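Local coordinates for fiber protein 2 (Human adenovirus type 41, PDB 2BZU) that forms the knob of a trimeric capsid spike and probably mediates initial attachment of the virion to a host-cell receptor, at residues A[108-113]-A[168-173]; A[16-21]-A[41-46]; A[132-137]-A[151-156]; A[115-120]-A[141-146]. One frame throughout, in Å; residues are numbered along the deposited sequence. Where two conformers were deposited one is given.

Contact 1: A[108-113]-A[168-173]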
loop_
_atom_site.group_PDB
_atom_site.type_symbol
_atom_site.label_atom_id
_atom_site.label_comp_id
_atom_site.label_asym_id
_atom_site.label_seq_id
_atom_site.Cartn_x
_atom_site.Cartn_y
_atom_site.Cartn_z
ATOM N N MET A 108 -13.989 -10.700 -2.884
ATOM C CA MET A 108 -15.053 -9.772 -2.491
ATOM C C MET A 108 -14.732 -9.136 -1.150
ATOM O O MET A 108 -14.120 -9.780 -0.311
ATOM C CB MET A 108 -16.373 -10.524 -2.403
ATOM C CG MET A 108 -16.858 -11.063 -3.749
ATOM S SD MET A 108 -17.233 -9.780 -4.976
ATOM C CE MET A 108 -15.758 -9.823 -6.009
ATOM N N PRO A 109 -15.164 -7.873 -0.945
ATOM C CA PRO A 109 -14.979 -7.250 0.372
ATOM C C PRO A 109 -15.756 -8.004 1.443
ATOM O O PRO A 109 -16.958 -8.250 1.318
ATOM C CB PRO A 109 -15.480 -5.816 0.186
ATOM C CG PRO A 109 -15.706 -5.610 -1.281
ATOM C CD PRO A 109 -15.811 -6.968 -1.919
ATOM N N ASN A 110 -15.049 -8.360 2.514
ATOM C CA ASN A 110 -15.588 -9.190 3.591
ATOM C C ASN A 110 -16.851 -8.558 4.163
ATOM O O ASN A 110 -16.836 -7.400 4.530
ATOM C CB ASN A 110 -14.500 -9.348 4.651
ATOM C CG ASN A 110 -14.856 -10.342 5.717
ATOM O OD1 ASN A 110 -15.812 -10.139 6.469
ATOM N ND2 ASN A 110 -14.079 -11.418 5.815
ATOM N N SER A 111 -17.942 -9.320 4.185
ATOM C CA SER A 111 -19.227 -8.781 4.624
ATOM C C SER A 111 -19.382 -8.707 6.133
ATOM O O SER A 111 -20.358 -8.126 6.625
ATOM C CB SER A 111 -20.367 -9.591 4.031
ATOM O OG SER A 111 -20.305 -10.916 4.488
ATOM N N THR A 112 -18.462 -9.322 6.864
ATOM C CA THR A 112 -18.412 -9.150 8.327
ATOM C C THR A 112 -17.659 -7.862 8.656
ATOM O O THR A 112 -18.109 -7.060 9.497
ATOM C CB THR A 112 -17.792 -10.381 9.005
ATOM O OG1 THR A 112 -18.601 -11.521 8.705
ATOM C CG2 THR A 112 -17.719 -10.214 10.515
ATOM N N VAL A 113 -16.550 -7.629 7.956
ATOM C CA VAL A 113 -15.744 -6.435 8.150
ATOM C C VAL A 113 -16.436 -5.194 7.586
ATOM O O VAL A 113 -16.385 -4.112 8.190
ATOM C CB VAL A 113 -14.330 -6.617 7.528
ATOM C CG1 VAL A 113 -13.490 -5.372 7.678
ATOM C CG2 VAL A 113 -13.609 -7.821 8.163
ATOM N N CYS A 168 -6.532 -0.879 -0.216
ATOM C CA CYS A 168 -6.359 -2.253 0.336
ATOM C C CYS A 168 -7.657 -2.578 1.128
ATOM O O CYS A 168 -8.219 -1.653 1.747
ATOM C CB CYS A 168 -5.126 -2.301 1.248
ATOM S SG CYS A 168 -4.873 -3.855 2.103
ATOM N N TYR A 169 -8.170 -3.816 1.084
ATOM C CA TYR A 169 -9.299 -4.259 1.870
ATOM C C TYR A 169 -9.158 -5.735 2.238
ATOM O O TYR A 169 -8.282 -6.448 1.726
ATOM C CB TYR A 169 -10.626 -3.983 1.123
ATOM C CG TYR A 169 -10.784 -4.765 -0.164
ATOM C CD1 TYR A 169 -11.411 -6.005 -0.184
ATOM C CD2 TYR A 169 -10.305 -4.251 -1.372
ATOM C CE1 TYR A 169 -11.524 -6.738 -1.362
ATOM C CE2 TYR A 169 -10.432 -4.959 -2.539
ATOM C CZ TYR A 169 -11.043 -6.199 -2.539
ATOM O OH TYR A 169 -11.130 -6.892 -3.733
ATOM N N ILE A 170 -9.989 -6.141 3.187
ATOM C CA ILE A 170 -10.034 -7.496 3.686
ATOM C C ILE A 170 -11.086 -8.257 2.900
ATOM O O ILE A 170 -12.206 -7.764 2.696
ATOM C CB ILE A 170 -10.416 -7.511 5.178
ATOM C CG1 ILE A 170 -9.368 -6.736 6.001
ATOM C CG2 ILE A 170 -10.620 -8.942 5.656
ATOM C CD1 ILE A 170 -8.180 -7.498 6.402
ATOM N N THR A 171 -10.744 -9.471 2.469
ATOM C CA THR A 171 -11.642 -10.259 1.616
ATOM C C THR A 171 -12.534 -11.226 2.383
ATOM O O THR A 171 -12.236 -11.618 3.527
ATOM C CB THR A 171 -10.867 -11.101 0.597
ATOM O OG1 THR A 171 -10.143 -12.148 1.270
ATOM C CG2 THR A 171 -9.886 -10.233 -0.163
ATOM N N GLU A 172 -13.615 -11.655 1.724
ATOM C CA GLU A 172 -14.386 -12.818 2.162
ATOM C C GLU A 172 -13.493 -14.046 2.185
ATOM O O GLU A 172 -12.570 -14.140 1.384
ATOM C CB GLU A 172 -15.483 -13.157 1.143
ATOM C CG GLU A 172 -16.848 -12.573 1.292
ATOM C CD GLU A 172 -17.526 -12.813 2.629
ATOM O OE1 GLU A 172 -17.498 -11.894 3.416
ATOM O OE2 GLU A 172 -18.108 -13.905 2.920
ATOM N N GLN A 173 -13.782 -14.976 3.096
ATOM C CA GLN A 173 -13.052 -16.252 3.210
ATOM C C GLN A 173 -13.672 -17.315 2.286
ATOM O O GLN A 173 -14.813 -17.167 1.850
ATOM C CB GLN A 173 -13.015 -16.753 4.682
ATOM C CG GLN A 173 -12.237 -15.837 5.738
ATOM C CD GLN A 173 -12.256 -16.348 7.186
ATOM O OE1 GLN A 173 -11.450 -17.206 7.601
ATOM N NE2 GLN A 173 -13.139 -15.736 7.994
HETATM O O HOH W 1 -14.829 -13.531 7.656
HETATM O O HOH W 2 -18.225 -12.608 6.280
#

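Contact 2: A[16-21]-A[41-46]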
loop_
_atom_site.group_PDB
_atom_site.type_symbol
_atom_site.label_atom_id
_atom_site.label_comp_id
_atom_site.label_asym_id
_atom_site.label_seq_id
_atom_site.Cartn_x
_atom_site.Cartn_y
_atom_site.Cartn_z
ATOM N N LEU A 16 -5.695 -18.497 -8.334
ATOM C CA LEU A 16 -5.685 -17.294 -9.160
ATOM C C LEU A 16 -5.460 -16.069 -8.275
ATOM O O LEU A 16 -6.187 -15.889 -7.288
ATOM C CB LEU A 16 -7.044 -17.143 -9.840
ATOM C CG LEU A 16 -7.438 -18.322 -10.725
ATOM C CD1 LEU A 16 -8.957 -18.428 -10.836
ATOM C CD2 LEU A 16 -6.821 -18.180 -12.064
ATOM N N THR A 17 -4.485 -15.229 -8.637
ATOM C CA THR A 17 -4.057 -14.122 -7.780
ATOM C C THR A 17 -4.597 -12.756 -8.235
ATOM O O THR A 17 -4.747 -11.838 -7.406
ATOM C CB THR A 17 -2.503 -14.076 -7.699
ATOM O OG1 THR A 17 -2.010 -13.514 -8.925
ATOM C CG2 THR A 17 -1.918 -15.457 -7.561
ATOM N N THR A 18 -4.889 -12.622 -9.526
ATOM C CA THR A 18 -5.122 -11.314 -10.141
ATOM C C THR A 18 -6.411 -11.253 -10.945
ATOM O O THR A 18 -6.640 -12.099 -11.802
ATOM C CB THR A 18 -3.956 -10.959 -11.091
ATOM O OG1 THR A 18 -2.708 -11.055 -10.388
ATOM C CG2 THR A 18 -4.087 -9.571 -11.645
ATOM N N ILE A 19 -7.214 -10.216 -10.681
ATOM C CA ILE A 19 -8.307 -9.851 -11.572
ATOM C C ILE A 19 -8.009 -8.460 -12.103
ATOM O O ILE A 19 -7.573 -7.580 -11.349
ATOM C CB ILE A 19 -9.669 -9.831 -10.867
ATOM C CG1 ILE A 19 -10.002 -11.202 -10.286
ATOM C CG2 ILE A 19 -10.758 -9.383 -11.850
ATOM C CD1 ILE A 19 -11.228 -11.177 -9.372
ATOM N N TRP A 20 -8.249 -8.253 -13.393
ATOM C CA TRP A 20 -8.104 -6.904 -13.905
ATOM C C TRP A 20 -9.079 -6.594 -15.033
ATOM O O TRP A 20 -9.744 -7.492 -15.553
ATOM C CB TRP A 20 -6.646 -6.579 -14.271
ATOM C CG TRP A 20 -6.064 -7.269 -15.453
ATOM C CD1 TRP A 20 -6.696 -8.086 -16.343
ATOM C CD2 TRP A 20 -4.696 -7.184 -15.883
ATOM N NE1 TRP A 20 -5.802 -8.534 -17.301
ATOM C CE2 TRP A 20 -4.571 -7.978 -17.049
ATOM C CE3 TRP A 20 -3.563 -6.522 -15.399
ATOM C CZ2 TRP A 20 -3.358 -8.105 -17.734
ATOM C CZ3 TRP A 20 -2.349 -6.650 -16.099
ATOM C CH2 TRP A 20 -2.268 -7.437 -17.242
ATOM N N SER A 21 -9.159 -5.308 -15.381
ATOM C CA SER A 21 -10.036 -4.867 -16.466
ATOM C C SER A 21 -9.271 -4.222 -17.605
ATOM O O SER A 21 -9.766 -3.290 -18.265
ATOM C CB SER A 21 -11.092 -3.881 -15.941
ATOM O OG SER A 21 -10.500 -2.669 -15.518
ATOM N N CYS A 41 -7.223 -3.185 -11.113
ATOM C CA CYS A 41 -6.461 -4.417 -10.918
ATOM C C CYS A 41 -6.473 -4.779 -9.436
ATOM O O CYS A 41 -6.122 -3.949 -8.593
ATOM C CB CYS A 41 -5.038 -4.219 -11.386
ATOM S SG CYS A 41 -3.988 -5.684 -11.141
ATOM N N LEU A 42 -6.915 -5.999 -9.137
ATOM C CA LEU A 42 -6.988 -6.525 -7.782
ATOM C C LEU A 42 -6.046 -7.695 -7.664
ATOM O O LEU A 42 -6.118 -8.635 -8.476
ATOM C CB LEU A 42 -8.404 -7.028 -7.483
ATOM C CG LEU A 42 -9.580 -6.058 -7.658
ATOM C CD1 LEU A 42 -10.904 -6.785 -7.345
ATOM C CD2 LEU A 42 -9.405 -4.832 -6.773
ATOM N N THR A 43 -5.175 -7.672 -6.670
ATOM C CA THR A 43 -4.338 -8.836 -6.402
ATOM C C THR A 43 -4.533 -9.298 -4.977
ATOM O O THR A 43 -4.528 -8.489 -4.055
ATOM C CB THR A 43 -2.843 -8.585 -6.713
ATOM O OG1 THR A 43 -2.365 -7.472 -5.944
ATOM C CG2 THR A 43 -2.669 -8.282 -8.198
ATOM N N LYS A 44 -4.734 -10.605 -4.825
ATOM C CA LYS A 44 -5.034 -11.211 -3.530
ATOM C C LYS A 44 -3.779 -11.780 -2.897
ATOM O O LYS A 44 -3.088 -12.574 -3.513
ATOM C CB LYS A 44 -6.079 -12.315 -3.692
ATOM C CG LYS A 44 -6.499 -12.995 -2.386
ATOM C CD LYS A 44 -7.516 -14.085 -2.635
ATOM C CE LYS A 44 -7.881 -14.808 -1.358
ATOM N NZ LYS A 44 -8.555 -13.970 -0.341
ATOM N N ASN A 45 -3.534 -11.369 -1.654
ATOM C CA ASN A 45 -2.465 -11.887 -0.814
ATOM C C ASN A 45 -3.110 -12.291 0.500
ATOM O O ASN A 45 -3.296 -11.463 1.384
ATOM C CB ASN A 45 -1.437 -10.781 -0.585
ATOM C CG ASN A 45 -0.294 -11.200 0.305
ATOM O OD1 ASN A 45 0.192 -12.315 0.228
ATOM N ND2 ASN A 45 0.146 -10.280 1.163
ATOM N N GLY A 46 -3.513 -13.555 0.595
ATOM C CA GLY A 46 -4.250 -14.003 1.755
ATOM C C GLY A 46 -5.520 -13.206 1.889
ATOM O O GLY A 46 -6.239 -12.981 0.918
#

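Contact 3: A[132-137]-A[151-156]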
loop_
_atom_site.group_PDB
_atom_site.type_symbol
_atom_site.label_atom_id
_atom_site.label_comp_id
_atom_site.label_asym_id
_atom_site.label_seq_id
_atom_site.Cartn_x
_atom_site.Cartn_y
_atom_site.Cartn_z
ATOM N N ASN A 132 -6.073 20.067 -6.403
ATOM C CA ASN A 132 -6.452 18.949 -5.537
ATOM C C ASN A 132 -7.474 18.008 -6.182
ATOM O O ASN A 132 -8.435 18.448 -6.822
ATOM C CB ASN A 132 -6.968 19.456 -4.183
ATOM C CG ASN A 132 -5.842 19.945 -3.275
ATOM O OD1 ASN A 132 -4.794 20.386 -3.751
ATOM N ND2 ASN A 132 -6.052 19.858 -1.960
ATOM N N ILE A 133 -7.222 16.707 -6.030
ATOM C CA ILE A 133 -8.153 15.670 -6.471
ATOM C C ILE A 133 -8.322 14.686 -5.318
ATOM O O ILE A 133 -7.341 14.240 -4.744
ATOM C CB ILE A 133 -7.659 14.942 -7.743
ATOM C CG1 ILE A 133 -7.396 15.951 -8.871
ATOM C CG2 ILE A 133 -8.694 13.889 -8.188
ATOM C CD1 ILE A 133 -6.761 15.375 -10.120
ATOM N N THR A 134 -9.574 14.374 -4.964
ATOM C CA THR A 134 -9.858 13.411 -3.902
ATOM C C THR A 134 -10.439 12.097 -4.457
ATOM O O THR A 134 -10.990 12.045 -5.557
ATOM C CB THR A 134 -10.819 13.965 -2.837
ATOM O OG1 THR A 134 -12.042 14.363 -3.443
ATOM C CG2 THR A 134 -10.215 15.170 -2.115
ATOM N N PHE A 135 -10.297 11.045 -3.666
ATOM C CA PHE A 135 -10.748 9.707 -4.058
ATOM C C PHE A 135 -11.268 8.992 -2.837
ATOM O O PHE A 135 -10.725 9.153 -1.739
ATOM C CB PHE A 135 -9.574 8.926 -4.664
ATOM C CG PHE A 135 -9.828 7.434 -4.801
ATOM C CD1 PHE A 135 -10.522 6.919 -5.891
ATOM C CD2 PHE A 135 -9.379 6.545 -3.828
ATOM C CE1 PHE A 135 -10.725 5.552 -6.014
ATOM C CE2 PHE A 135 -9.600 5.178 -3.957
ATOM C CZ PHE A 135 -10.264 4.691 -5.040
ATOM N N SER A 136 -12.330 8.202 -3.003
ATOM C CA SER A 136 -12.764 7.295 -1.950
ATOM C C SER A 136 -13.295 6.006 -2.545
ATOM O O SER A 136 -13.747 5.988 -3.684
ATOM C CB SER A 136 -13.835 7.933 -1.070
ATOM O OG SER A 136 -15.002 8.165 -1.812
ATOM N N VAL A 137 -13.212 4.949 -1.742
ATOM C CA VAL A 137 -13.850 3.678 -2.028
ATOM C C VAL A 137 -14.686 3.256 -0.825
ATOM O O VAL A 137 -14.220 3.300 0.322
ATOM C CB VAL A 137 -12.837 2.565 -2.473
ATOM C CG1 VAL A 137 -11.748 2.355 -1.446
ATOM C CG2 VAL A 137 -13.577 1.269 -2.813
ATOM N N LYS A 151 -15.413 6.983 -5.871
ATOM C CA LYS A 151 -15.775 8.379 -6.130
ATOM C C LYS A 151 -14.510 9.209 -6.325
ATOM O O LYS A 151 -13.577 9.095 -5.531
ATOM C CB LYS A 151 -16.598 8.944 -4.965
ATOM C CG LYS A 151 -17.048 10.372 -5.195
ATOM C CD LYS A 151 -17.660 10.957 -3.916
ATOM C CE LYS A 151 -18.020 12.422 -4.085
ATOM N NZ LYS A 151 -18.612 12.991 -2.834
ATOM N N TRP A 152 -14.509 10.044 -7.350
ATOM C CA TRP A 152 -13.417 10.991 -7.597
ATOM C C TRP A 152 -13.966 12.398 -7.686
ATOM O O TRP A 152 -15.054 12.616 -8.218
ATOM C CB TRP A 152 -12.759 10.725 -8.943
ATOM C CG TRP A 152 -12.106 9.394 -9.102
ATOM C CD1 TRP A 152 -10.785 9.109 -8.908
ATOM C CD2 TRP A 152 -12.723 8.174 -9.535
ATOM N NE1 TRP A 152 -10.540 7.784 -9.187
ATOM C CE2 TRP A 152 -11.712 7.185 -9.577
ATOM C CE3 TRP A 152 -14.025 7.821 -9.919
ATOM C CZ2 TRP A 152 -11.973 5.867 -9.971
ATOM C CZ3 TRP A 152 -14.275 6.517 -10.306
ATOM C CH2 TRP A 152 -13.252 5.555 -10.337
ATOM N N SER A 153 -13.175 13.362 -7.240
ATOM C CA SER A 153 -13.463 14.745 -7.600
ATOM C C SER A 153 -13.099 14.978 -9.061
ATOM O O SER A 153 -12.347 14.218 -9.660
ATOM C CB SER A 153 -12.726 15.719 -6.693
ATOM O OG SER A 153 -11.332 15.608 -6.857
ATOM N N ALA A 154 -13.667 16.037 -9.631
ATOM C CA ALA A 154 -13.386 16.445 -11.000
ATOM C C ALA A 154 -13.326 17.961 -11.083
ATOM O O ALA A 154 -13.911 18.648 -10.248
ATOM C CB ALA A 154 -14.411 15.903 -11.961
ATOM N N GLU A 155 -12.592 18.455 -12.074
ATOM C CA GLU A 155 -12.461 19.893 -12.310
ATOM C C GLU A 155 -13.369 20.322 -13.466
ATOM O O GLU A 155 -13.149 19.927 -14.607
ATOM C CB GLU A 155 -11.011 20.240 -12.619
ATOM C CG GLU A 155 -10.711 21.708 -12.441
ATOM C CD GLU A 155 -9.303 22.098 -12.867
ATOM O OE1 GLU A 155 -9.143 23.230 -13.372
ATOM O OE2 GLU A 155 -8.370 21.278 -12.699
ATOM N N PRO A 156 -14.437 21.100 -13.174
ATOM C CA PRO A 156 -15.294 21.536 -14.277
ATOM C C PRO A 156 -14.523 22.264 -15.392
ATOM O O PRO A 156 -13.593 23.037 -15.110
ATOM C CB PRO A 156 -16.311 22.467 -13.588
ATOM C CG PRO A 156 -16.367 21.972 -12.198
ATOM C CD PRO A 156 -14.942 21.565 -11.874
#

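Contact 4: A[115-120]-A[141-146]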
loop_
_atom_site.group_PDB
_atom_site.type_symbol
_atom_site.label_atom_id
_atom_site.label_comp_id
_atom_site.label_asym_id
_atom_site.label_seq_id
_atom_site.Cartn_x
_atom_site.Cartn_y
_atom_site.Cartn_z
ATOM N N PRO A 115 -20.087 -4.678 6.569
ATOM C CA PRO A 115 -21.478 -5.096 6.421
ATOM C C PRO A 115 -22.234 -4.297 5.360
ATOM O O PRO A 115 -21.959 -3.111 5.156
ATOM C CB PRO A 115 -22.073 -4.832 7.810
ATOM C CG PRO A 115 -20.887 -4.792 8.722
ATOM C CD PRO A 115 -19.787 -4.206 7.931
ATOM N N ARG A 116 -23.168 -4.947 4.687
ATOM C CA ARG A 116 -23.925 -4.253 3.644
ATOM C C ARG A 116 -24.590 -2.988 4.194
ATOM O O ARG A 116 -25.230 -3.013 5.274
ATOM C CB ARG A 116 -24.942 -5.166 2.958
ATOM C CG ARG A 116 -24.295 -6.022 1.862
ATOM C CD ARG A 116 -25.274 -6.917 1.147
ATOM N NE ARG A 116 -25.662 -7.987 2.030
ATOM C CZ ARG A 116 -25.007 -9.139 2.187
ATOM N NH1 ARG A 116 -25.437 -9.999 3.091
ATOM N NH2 ARG A 116 -23.919 -9.432 1.478
ATOM N N ASN A 117 -24.401 -1.888 3.466
ATOM C CA ASN A 117 -25.027 -0.611 3.758
ATOM C C ASN A 117 -24.520 0.068 5.045
ATOM O O ASN A 117 -25.128 1.028 5.519
ATOM C CB ASN A 117 -26.554 -0.747 3.775
ATOM C CG ASN A 117 -27.132 -0.972 2.393
ATOM O OD1 ASN A 117 -26.740 -0.296 1.425
ATOM N ND2 ASN A 117 -28.062 -1.938 2.277
ATOM N N LYS A 118 -23.382 -0.386 5.578
ATOM C CA LYS A 118 -22.762 0.297 6.713
ATOM C C LYS A 118 -22.116 1.572 6.232
ATOM O O LYS A 118 -21.348 1.570 5.256
ATOM C CB LYS A 118 -21.698 -0.585 7.369
ATOM C CG LYS A 118 -21.061 0.041 8.638
ATOM C CD LYS A 118 -19.828 -0.731 9.087
ATOM C CE LYS A 118 -18.943 0.040 10.074
ATOM N NZ LYS A 118 -17.753 -0.766 10.514
ATOM N N THR A 119 -22.375 2.661 6.941
ATOM C CA THR A 119 -21.713 3.937 6.667
ATOM C C THR A 119 -20.201 3.795 6.834
ATOM O O THR A 119 -19.728 3.245 7.844
ATOM C CB THR A 119 -22.229 5.028 7.617
ATOM O OG1 THR A 119 -23.661 5.059 7.543
ATOM C CG2 THR A 119 -21.678 6.384 7.235
ATOM N N ALA A 120 -19.454 4.248 5.830
ATOM C CA ALA A 120 -17.993 4.172 5.856
ATOM C C ALA A 120 -17.450 5.332 6.677
ATOM O O ALA A 120 -18.087 6.380 6.777
ATOM C CB ALA A 120 -17.431 4.209 4.445
ATOM N N GLU A 141 -21.960 -1.202 -0.390
ATOM C CA GLU A 141 -23.116 -0.297 -0.383
ATOM C C GLU A 141 -24.126 -0.844 -1.387
ATOM O O GLU A 141 -24.273 -0.327 -2.495
ATOM C CB GLU A 141 -22.720 1.138 -0.710
ATOM C CG GLU A 141 -23.840 2.128 -0.474
ATOM C CD GLU A 141 -23.414 3.574 -0.703
ATOM O OE1 GLU A 141 -22.728 4.153 0.168
ATOM O OE2 GLU A 141 -23.765 4.150 -1.768
ATOM N N ILE A 142 -24.815 -1.895 -0.962
ATOM C CA ILE A 142 -25.659 -2.694 -1.842
ATOM C C ILE A 142 -26.541 -3.599 -0.969
ATOM O O ILE A 142 -26.158 -3.948 0.135
ATOM C CB ILE A 142 -24.773 -3.516 -2.846
ATOM C CG1 ILE A 142 -25.618 -4.040 -4.032
ATOM C CG2 ILE A 142 -24.004 -4.603 -2.133
ATOM C CD1 ILE A 142 -24.751 -4.512 -5.209
ATOM N N ASN A 143 -27.750 -3.929 -1.425
ATOM C CA ASN A 143 -28.658 -4.686 -0.574
ATOM C C ASN A 143 -28.411 -6.187 -0.543
ATOM O O ASN A 143 -28.820 -6.862 0.411
ATOM C CB ASN A 143 -30.120 -4.430 -0.971
ATOM C CG ASN A 143 -30.569 -3.011 -0.643
ATOM O OD1 ASN A 143 -30.102 -2.411 0.336
ATOM N ND2 ASN A 143 -31.489 -2.474 -1.442
ATOM N N SER A 144 -27.747 -6.693 -1.574
ATOM C CA SER A 144 -27.429 -8.113 -1.724
ATOM C C SER A 144 -26.075 -8.217 -2.362
ATOM O O SER A 144 -25.703 -7.342 -3.130
ATOM C CB SER A 144 -28.420 -8.779 -2.690
ATOM O OG SER A 144 -29.717 -8.769 -2.186
ATOM N N GLY A 145 -25.352 -9.281 -2.036
ATOM C CA GLY A 145 -24.042 -9.527 -2.648
ATOM C C GLY A 145 -23.011 -8.538 -2.144
ATOM O O GLY A 145 -22.966 -8.236 -0.958
ATOM N N TYR A 146 -22.201 -8.025 -3.061
ATOM C CA TYR A 146 -21.035 -7.198 -2.716
ATOM C C TYR A 146 -20.935 -6.037 -3.674
ATOM O O TYR A 146 -21.561 -6.039 -4.741
ATOM C CB TYR A 146 -19.765 -8.048 -2.838
ATOM C CG TYR A 146 -19.795 -9.292 -1.979
ATOM C CD1 TYR A 146 -19.359 -9.252 -0.654
ATOM C CD2 TYR A 146 -20.258 -10.517 -2.482
ATOM C CE1 TYR A 146 -19.398 -10.368 0.142
ATOM C CE2 TYR A 146 -20.305 -11.647 -1.680
ATOM C CZ TYR A 146 -19.872 -11.575 -0.367
ATOM O OH TYR A 146 -19.925 -12.681 0.463
HETATM O O HOH W 3 -22.513 3.092 2.577
#

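Contact 1: A[108-113]-A[168-173]
Two torsions prepare the meeting of Asn110 with the segment after strand 165-170, at Thr171 and Glu172: chi1 of -172° swings the Asn110 amide away from its own backbone N, and a bend at chi2 (-55°) in Glu172 curls its carboxylate back toward Ser111. Asn110 ND2 donates to Thr171 O at 2.9 Å; the acceptor lies close to the amide plane, whereas the donor stands above the plane of the Thr171 carbonyl. Asn110 OD1 takes the N-H groups of Thr112 and Val113, which fixes the flip of the amide. This is an Asx turn and Asx motif at the start of a short run of helical backbone, here pinning the loop between strands 93-94 and 125-128 of the fibre knob to the end of strand 165-170. A single backbone bridge, Pro109 with Thr171, supports it: Asn110 N donates to Ile170 O (2.9 Å) and Glu172 N to Met108 O (2.8 Å). Glu172 OE1 receives Ser111 N at 2.7 Å, almost straight at 171° and nearly along its C-O axis, while a water bonded to Thr112 OG1 donates to the same oxygen. Pro109 CB lies 4.1 Å from Tyr169 CD1, and Tyr169 OH is bonded to Phe107 O. Val113 CG2 and Ile170 CG2 meet at 4.1 Å, their side chains crossing at about a right angle, and both pack on the second subunit, against Phe39 and Cys41 respectively.

Contact 2: A[16-21]-A[41-46]
Thr18 and Thr43 stand side by side on one face of the sheet, pointing the same way, with Thr18 OG1 3.5 Å from Thr43 CG2. The methyl of Thr43 reaches its neighbour because chi1 of 58° sets OG1 between the backbone N and the carbonyl carbon and leaves CG2 beside the backbone N. Thr18 turns its own CG2 toward Cys41 SG at 3.9 Å. Further along the same face, CB of Trp20 and CB of Cys41 approach to 4.1 Å before the indole leads away from the strand 41-45. Beneath these side chains the backbone sets the spacing. Ile19 and Leu42 form a hydrogen-bonded pair: Leu42 N donates to Ile19 O at 2.8 Å with an angle of 173°, and Ile19 N donates in turn to Leu42 O at 2.9 Å. Lys44 N adds a third bond, to Thr17 O. Farther out, Lys44 NZ donates to Gly46 O (2.8 Å) and to Thr106 O. The threonine hydroxyls look across the trimer interface, where Thr43 OG1 bonds His48 ND1 of the third subunit and Thr18 OG1 bonds Ala47 N of that subunit. On the other face, Leu42 packs against Phe167 and Tyr169 within its own chain. Strands 18-20 and 41-45 run antiparallel at 170° with axes 4.7 Å apart, neighbours in the sheet of the knob's beta sandwich that faces the other subunits of the trimer.

Contact 3: A[132-137]-A[151-156]
The beta hairpin of strands 133-139 and 146-153, part of one antiparallel sheet of the knob, is held here at the end far from its turn, by backbone bonds and by a meeting of Phe135 with Trp152. These two form a non-hydrogen-bonded pair whose side chains point the same way from one face. CD1 of the Phe135 phenyl comes over one face of the indole, 3.4 Å from Trp152 NE1, and the planes are inclined at 52° with the phenyl and five-membered ring centroids 5.1 Å apart. The phenyl leans this way because its CG is anti to the backbone N (chi1 166°), while CG of Trp152 lies beside its own N (chi1 -62°). On the other face, Ser136 and Lys151 make a hydrogen-bonded pair, exchanging Ser136 N to Lys151 O (3.0 Å) and Lys151 N to Ser136 O (2.9 Å). The next hydrogen-bonded position, Thr134 opposite Ser153, departs from the regular pattern. Ser153 N still donates to Thr134 O, at 3.1 Å, but Thr134 N is received by the side chain, Ser153 OG, at 2.9 Å. A hydroxyl takes the place of a backbone carbonyl where strand 151-153 ends, and Ile133 CG2 lies 3.4 Å from Ser153 OG. Strand 125-128 flanks the hairpin beside 133-139 and strand 69-76 beside 146-153, while Phe135 and Trp152 reach across the sandwich to Ile53 of strand 48-57.

Contact 4: A[115-120]-A[141-146]
Arg116 and Asn117, the two central residues of a type II beta turn running from Pro115 to Lys118, reach across to the loop that joins strands 133-139 and 146-153 of the knob. The turn is closed by its own backbone bond, Lys118 N to Pro115 O, at 3.1 Å. Among the charged and polar side-chain bonds, Arg116 NH2 donates to Gly145 O at 2.9 Å; the carbonyl oxygen sits at the guanidinium edge, in plane, and is met on a lone pair. This bond ends a longer contact, for the aliphatic part of the arginine runs over the loop backbone, with Arg116 CD 3.3 Å from Ile142 O and 4.2 Å from Ile142 CG2. A bend at chi3 (-72°) then carries the guanidinium group to Gly145. Two further bonds tie this region down: Asn117 shares a backbone bond with Asn140, and Glu141 O accepts from Lys73 NZ. Water adds a looser connection at this surface, since one molecule within reach of both Lys118 O and Glu141 OE1 may link them, though other acceptors compete for its hydrogens. The remaining direct bond joins two amides, whose planes are 68° apart. Asn117 ND2 donates to Asn143 OD1 at 2.9 Å, lying in the plane of the acceptor's carbonyl, while OD1 is tilted 16° from the amide plane of Asn117.

Contact 2 is the buried one, contacts 1 and 3 are partly buried, and contact 4 lies on the surface. Contacts 2 and 3 both pair antiparallel strands, but in different sheets and on opposite sides of the chain's centre: the threonine face of one meets a neighbouring subunit, whereas the aromatic face of the other turns inward within its own chain. Contacts 1 and 4 instead hold parts of the same long loop, between strands 93-94 and 125-128, with asparagine, glutamate and arginine side chains prominent and, in contact 1, a backbone bridge as well. They touch at Tyr146, whose OH probably bonds Glu172 OE2. Contacts 1 and 2 reach the same sheet, and both touch the second subunit.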